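Protein MJ1225 (Methanocaldococcus jannaschii, PDB 3KH5) is of uncharacterised function but binds AMP and ADP through its CBS domains and is probably an archaeal counterpart of the gamma subunit of AMP-activated protein kinase. Local coordinates at residues 3-14 / 97-109. Residues are numbered along the deposited sequence; the frame is centred on the assembly and turned at random.
With ADP (adenosine-5'-diphosphate), chain B.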
loop_
_atom_site.group_PDB
_atom_site.type_symbol
_atom_site.label_atom_id
_atom_site.label_comp_id
_atom_site.label_asym_id
_atom_site.label_seq_id
_atom_site.Cartn_x
_atom_site.Cartn_y
_atom_site.Cartn_z
ATOM N N VAL A 3 24.016 -2.832 12.757
ATOM C CA VAL A 3 22.757 -2.352 13.403
ATOM C C VAL A 3 21.600 -3.269 12.986
ATOM O O VAL A 3 20.992 -3.056 11.933
ATOM C CB VAL A 3 22.437 -0.879 13.011
ATOM C CG1 VAL A 3 21.299 -0.327 13.863
ATOM C CG2 VAL A 3 23.675 0.003 13.142
ATOM N N ARG A 4 21.293 -4.272 13.810
ATOM C CA ARG A 4 20.322 -5.302 13.417
ATOM C C ARG A 4 18.903 -4.766 13.287
ATOM O O ARG A 4 18.422 -4.044 14.166
ATOM C CB ARG A 4 20.365 -6.514 14.353
ATOM C CG ARG A 4 21.743 -7.131 14.460
ATOM C CD ARG A 4 21.745 -8.602 14.107
ATOM N NE ARG A 4 22.730 -8.848 13.055
ATOM C CZ ARG A 4 24.033 -9.039 13.256
ATOM N NH1 ARG A 4 24.542 -9.037 14.486
ATOM N NH2 ARG A 4 24.833 -9.242 12.218
ATOM N N VAL A 5 18.247 -5.121 12.179
ATOM C CA VAL A 5 16.859 -4.712 11.929
ATOM C C VAL A 5 15.940 -5.167 13.050
ATOM O O VAL A 5 14.979 -4.472 13.388
ATOM C CB VAL A 5 16.283 -5.215 10.564
ATOM C CG1 VAL A 5 16.911 -4.479 9.409
ATOM C CG2 VAL A 5 16.419 -6.733 10.402
ATOM N N MET A 6 16.243 -6.334 13.622
ATOM C CA MET A 6 15.493 -6.860 14.758
ATOM C C MET A 6 15.439 -5.876 15.927
ATOM O O MET A 6 14.487 -5.901 16.713
ATOM C CB MET A 6 16.053 -8.211 15.217
ATOM C CG MET A 6 15.534 -9.407 14.424
ATOM S SD MET A 6 13.730 -9.490 14.306
ATOM C CE MET A 6 13.279 -9.919 16.030
ATOM N N LYS A 7 16.449 -5.011 16.035
ATOM C CA LYS A 7 16.483 -3.974 17.075
ATOM C C LYS A 7 15.383 -2.919 16.917
ATOM O O LYS A 7 14.926 -2.343 17.908
ATOM C CB LYS A 7 17.858 -3.298 17.152
ATOM C CG LYS A 7 18.840 -3.971 18.106
ATOM C CD LYS A 7 19.803 -4.900 17.386
ATOM C CE LYS A 7 20.511 -5.823 18.377
ATOM N NZ LYS A 7 21.773 -6.405 17.783
ATOM N N ILE A 8 14.973 -2.667 15.675
ATOM C CA ILE A 8 13.866 -1.754 15.384
ATOM C C ILE A 8 12.562 -2.516 15.298
ATOM O O ILE A 8 11.495 -1.992 15.648
ATOM C CB ILE A 8 14.042 -1.062 14.026
ATOM C CG1 ILE A 8 15.334 -0.242 13.994
ATOM C CG2 ILE A 8 12.821 -0.197 13.681
ATOM C CD1 ILE A 8 15.874 -0.083 12.584
ATOM N N ALA A 9 12.665 -3.757 14.818
ATOM C CA ALA A 9 11.495 -4.548 14.458
ATOM C C ALA A 9 10.405 -4.450 15.508
ATOM O O ALA A 9 10.620 -4.742 16.689
ATOM C CB ALA A 9 11.880 -5.999 14.207
ATOM N N GLN A 10 9.236 -4.018 15.046
ATOM C CA GLN A 10 8.067 -3.832 15.884
ATOM C C GLN A 10 7.798 -5.083 16.688
ATOM O O GLN A 10 7.498 -6.156 16.149
ATOM C CB GLN A 10 6.881 -3.491 15.002
ATOM C CG GLN A 10 7.178 -3.804 13.554
ATOM C CD GLN A 10 5.948 -4.087 12.743
ATOM O OE1 GLN A 10 5.890 -3.769 11.526
ATOM N NE2 GLN A 10 4.952 -4.705 13.387
ATOM N N ASN A 11 7.901 -4.907 18.001
ATOM C CA ASN A 11 7.928 -5.992 18.964
ATOM C C ASN A 11 6.575 -6.659 19.104
ATOM O O ASN A 11 6.424 -7.632 19.860
ATOM C CB ASN A 11 8.311 -5.415 20.317
ATOM C CG ASN A 11 7.243 -4.492 20.862
ATOM O OD1 ASN A 11 7.353 -3.270 20.764
ATOM N ND2 ASN A 11 6.186 -5.074 21.423
ATOM N N LYS A 12 5.585 -6.103 18.408
ATOM C CA LYS A 12 4.247 -6.656 18.417
ATOM C C LYS A 12 4.205 -8.019 17.730
ATOM O O LYS A 12 5.149 -8.419 17.038
ATOM C CB LYS A 12 3.261 -5.691 17.738
ATOM C CG LYS A 12 1.954 -6.384 17.338
ATOM C CD LYS A 12 0.831 -5.487 16.896
ATOM C CE LYS A 12 -0.396 -6.370 16.629
ATOM N NZ LYS A 12 -1.628 -5.582 16.380
ATOM N N LYS A 13 3.105 -8.729 17.953
ATOM C CA LYS A 13 2.756 -9.903 17.172
ATOM C C LYS A 13 2.400 -9.488 15.746
ATOM O O LYS A 13 1.738 -8.471 15.524
ATOM C CB LYS A 13 1.588 -10.662 17.820
ATOM C CG LYS A 13 0.299 -9.846 18.064
ATOM C CD LYS A 13 0.310 -9.094 19.398
ATOM C CE LYS A 13 0.132 -10.034 20.584
ATOM N NZ LYS A 13 0.512 -9.381 21.874
ATOM N N ILE A 14 2.845 -10.273 14.776
ATOM C CA ILE A 14 2.529 -9.951 13.398
ATOM C C ILE A 14 1.194 -10.577 13.036
ATOM O O ILE A 14 0.977 -11.773 13.245
ATOM C CB ILE A 14 3.658 -10.370 12.428
ATOM C CG1 ILE A 14 4.983 -9.703 12.830
ATOM C CG2 ILE A 14 3.297 -10.038 10.976
ATOM C CD1 ILE A 14 4.893 -8.188 13.120
ATOM N N LEU A 97 13.702 -10.763 4.948
ATOM C CA LEU A 97 15.018 -10.566 5.578
ATOM C C LEU A 97 15.295 -11.622 6.661
ATOM O O LEU A 97 14.379 -12.065 7.362
ATOM C CB LEU A 97 15.148 -9.152 6.164
ATOM C CG LEU A 97 14.946 -7.934 5.251
ATOM C CD1 LEU A 97 14.656 -6.696 6.069
ATOM C CD2 LEU A 97 16.118 -7.692 4.295
ATOM N N LYS A 98 16.563 -12.023 6.772
ATOM C CA LYS A 98 17.022 -12.973 7.796
ATOM C C LYS A 98 17.051 -12.280 9.152
ATOM O O LYS A 98 17.234 -11.063 9.210
ATOM C CB LYS A 98 18.418 -13.507 7.444
ATOM C CG LYS A 98 18.477 -14.354 6.173
ATOM C CD LYS A 98 17.767 -15.689 6.368
ATOM C CE LYS A 98 17.385 -16.320 5.038
ATOM N NZ LYS A 98 16.408 -17.451 5.234
ATOM N N GLU A 99 16.871 -13.032 10.241
ATOM C CA GLU A 99 16.800 -12.402 11.575
ATOM C C GLU A 99 18.092 -11.690 12.012
ATOM O O GLU A 99 18.084 -10.899 12.966
ATOM C CB GLU A 99 16.249 -13.345 12.673
ATOM C CG GLU A 99 16.881 -14.740 12.771
ATOM C CD GLU A 99 16.302 -15.582 13.916
ATOM O OE1 GLU A 99 15.590 -15.027 14.788
ATOM O OE2 GLU A 99 16.571 -16.803 13.949
ATOM N N ASN A 100 19.187 -11.957 11.298
ATOM C CA ASN A 100 20.459 -11.275 11.540
ATOM C C ASN A 100 20.804 -10.181 10.523
ATOM O O ASN A 100 21.950 -9.730 10.458
ATOM C CB ASN A 100 21.618 -12.280 11.664
ATOM C CG ASN A 100 21.899 -13.034 10.369
ATOM O OD1 ASN A 100 21.072 -13.816 9.894
ATOM N ND2 ASN A 100 23.080 -12.811 9.801
ATOM N N ALA A 101 19.814 -9.758 9.738
ATOM C CA ALA A 101 19.991 -8.668 8.778
ATOM C C ALA A 101 20.155 -7.334 9.499
ATOM O O ALA A 101 19.531 -7.110 10.542
ATOM C CB ALA A 101 18.801 -8.606 7.835
ATOM N N ASP A 102 20.989 -6.455 8.947
ATOM C CA ASP A 102 21.140 -5.109 9.491
ATOM C C ASP A 102 20.302 -4.112 8.700
ATOM O O ASP A 102 19.781 -4.433 7.628
ATOM C CB ASP A 102 22.611 -4.669 9.520
ATOM C CG ASP A 102 23.075 -4.094 8.195
ATOM O OD1 ASP A 102 22.692 -4.646 7.138
ATOM O OD2 ASP A 102 23.834 -3.099 8.213
ATOM N N ILE A 103 20.185 -2.907 9.251
ATOM C CA ILE A 103 19.424 -1.804 8.652
ATOM C C ILE A 103 19.805 -1.431 7.208
ATOM O O ILE A 103 18.932 -1.095 6.398
ATOM C CB ILE A 103 19.562 -0.556 9.562
ATOM C CG1 ILE A 103 18.295 0.305 9.519
ATOM C CG2 ILE A 103 20.848 0.241 9.241
ATOM C CD1 ILE A 103 18.283 1.458 10.586
ATOM N N ASP A 104 21.108 -1.478 6.913
ATOM C CA ASP A 104 21.649 -1.198 5.582
ATOM C C ASP A 104 21.009 -2.117 4.568
ATOM O O ASP A 104 20.559 -1.674 3.508
ATOM C CB ASP A 104 23.164 -1.428 5.547
ATOM C CG ASP A 104 23.963 -0.202 5.940
ATOM O OD1 ASP A 104 23.452 0.642 6.707
ATOM O OD2 ASP A 104 25.120 -0.087 5.481
ATOM N N GLU A 105 20.974 -3.402 4.903
ATOM C CA GLU A 105 20.359 -4.381 4.034
ATOM C C GLU A 105 18.878 -4.064 3.807
ATOM O O GLU A 105 18.415 -4.083 2.667
ATOM C CB GLU A 105 20.532 -5.787 4.594
ATOM C CG GLU A 105 20.298 -6.868 3.558
ATOM C CD GLU A 105 20.161 -8.243 4.166
ATOM O OE1 GLU A 105 20.361 -8.383 5.389
ATOM O OE2 GLU A 105 19.854 -9.194 3.420
ATOM N N ALA A 106 18.147 -3.768 4.884
ATOM C CA ALA A 106 16.721 -3.443 4.786
ATOM C C ALA A 106 16.495 -2.269 3.843
ATOM O O ALA A 106 15.628 -2.323 2.967
ATOM C CB ALA A 106 16.140 -3.144 6.159
ATOM N N ILE A 107 17.299 -1.223 4.019
ATOM C CA ILE A 107 17.228 -0.031 3.180
ATOM C C ILE A 107 17.498 -0.345 1.707
ATOM O O ILE A 107 16.736 0.083 0.836
ATOM C CB ILE A 107 18.146 1.099 3.715
ATOM C CG1 ILE A 107 17.548 1.688 5.001
ATOM C CG2 ILE A 107 18.322 2.202 2.672
ATOM C CD1 ILE A 107 18.511 2.535 5.825
ATOM N N GLU A 108 18.560 -1.099 1.430
ATOM C CA GLU A 108 18.863 -1.481 0.051
ATOM C C GLU A 108 17.737 -2.320 -0.561
ATOM O O GLU A 108 17.439 -2.194 -1.750
ATOM C CB GLU A 108 20.194 -2.229 -0.033
ATOM C CG GLU A 108 20.714 -2.400 -1.457
ATOM C CD GLU A 108 22.013 -3.181 -1.528
ATOM O OE1 GLU A 108 22.898 -2.785 -2.316
ATOM O OE2 GLU A 108 22.157 -4.188 -0.799
ATOM N N THR A 109 17.123 -3.171 0.260
ATOM C CA THR A 109 16.005 -4.006 -0.171
ATOM C C THR A 109 14.814 -3.135 -0.565
ATOM O O THR A 109 14.253 -3.304 -1.648
ATOM C CB THR A 109 15.603 -5.016 0.930
ATOM O OG1 THR A 109 16.682 -5.930 1.154
ATOM C CG2 THR A 109 14.363 -5.808 0.533
HETATM P PB ADP B . 1.630 -1.286 5.233
HETATM O O1B ADP B . 0.552 -1.617 6.194
HETATM O O2B ADP B . 1.225 -0.030 4.287
HETATM O O3B ADP B . 1.933 -2.470 4.200
HETATM P PA ADP B . 3.208 0.593 6.519
HETATM O O1A ADP B . 1.974 1.415 6.729
HETATM O O2A ADP B . 4.512 0.814 7.492
HETATM O O3A ADP B . 3.031 -0.928 5.939
HETATM O "O5'" ADP B . 2.751 -0.256 7.859
HETATM C "C5'" ADP B . 1.864 0.224 8.920
HETATM C "C4'" ADP B . 2.492 0.081 10.340
HETATM O "O4'" ADP B . 2.037 -1.095 11.082
HETATM C "C3'" ADP B . 4.011 -0.034 10.191
HETATM O "O3'" ADP B . 4.672 0.859 11.110
HETATM C "C2'" ADP B . 4.352 -1.490 10.498
HETATM O "O2'" ADP B . 5.394 -1.484 11.476
HETATM C "C1'" ADP B . 3.081 -2.122 11.095
HETATM N N9 ADP B . 2.527 -3.348 10.390
HETATM C C8 ADP B . 2.318 -3.488 9.076
HETATM N N7 ADP B . 1.808 -4.697 8.827
HETATM C C5 ADP B . 1.682 -5.337 9.987
HETATM C C6 ADP B . 1.218 -6.601 10.353
HETATM N N6 ADP B . 0.775 -7.457 9.434
HETATM N N1 ADP B . 1.225 -6.947 11.655
HETATM C C2 ADP B . 1.669 -6.105 12.582
HETATM N N3 ADP B . 2.115 -4.895 12.262
HETATM C C4 ADP B . 2.139 -4.482 10.980
HETATM O O HOH W 1 18.248 -8.390 12.616
#
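Val5 and Asp102 meet where the N-terminal segment 3-14 runs beside the turn leading into helix 103-112. Val5 N donates to Ala101 O (2.9 Å) and Ile103 N to Val3 O (2.8 Å), a single beta bridge centred on Arg4 and Asp102. Val5 splits its two methyls between the turn and the helix: CG1, anti to the carbonyl carbon (chi1 -71°), lies 3.6 Å from Ala106 CB, while CG2 presses on Ala101 O (3.1 Å) and reaches Ala101 CB (4.0 Å). With both methyls gone, as in an alanine here, Ala106 CB and Ala101 CB would probably lose their apolar partners, opening a gap beside the helix start. Bent at chi2 and chi3, the Arg4 chain brings NE above the carbonyl plane of Asn100, 2.9 Å from Asn100 O, with NH2 adding only a weak bond. A water accepts from Met6 N and donates to Ala101 O, stitching the turn 98-101 to the segment. The Ile8 and Ile103 side chains cross at about a right angle, their CD1 atoms tightly packed at 3.5 Å. In the conformer described, Asp102 is the N-cap, OD1 accepting from Glu105 N. This N-terminal segment thus packs on the second CBS motif before reaching Gln10, Lys13 and Ile14 of an ADP pocket, consistent with the paired CBS motifs of a Bateman module.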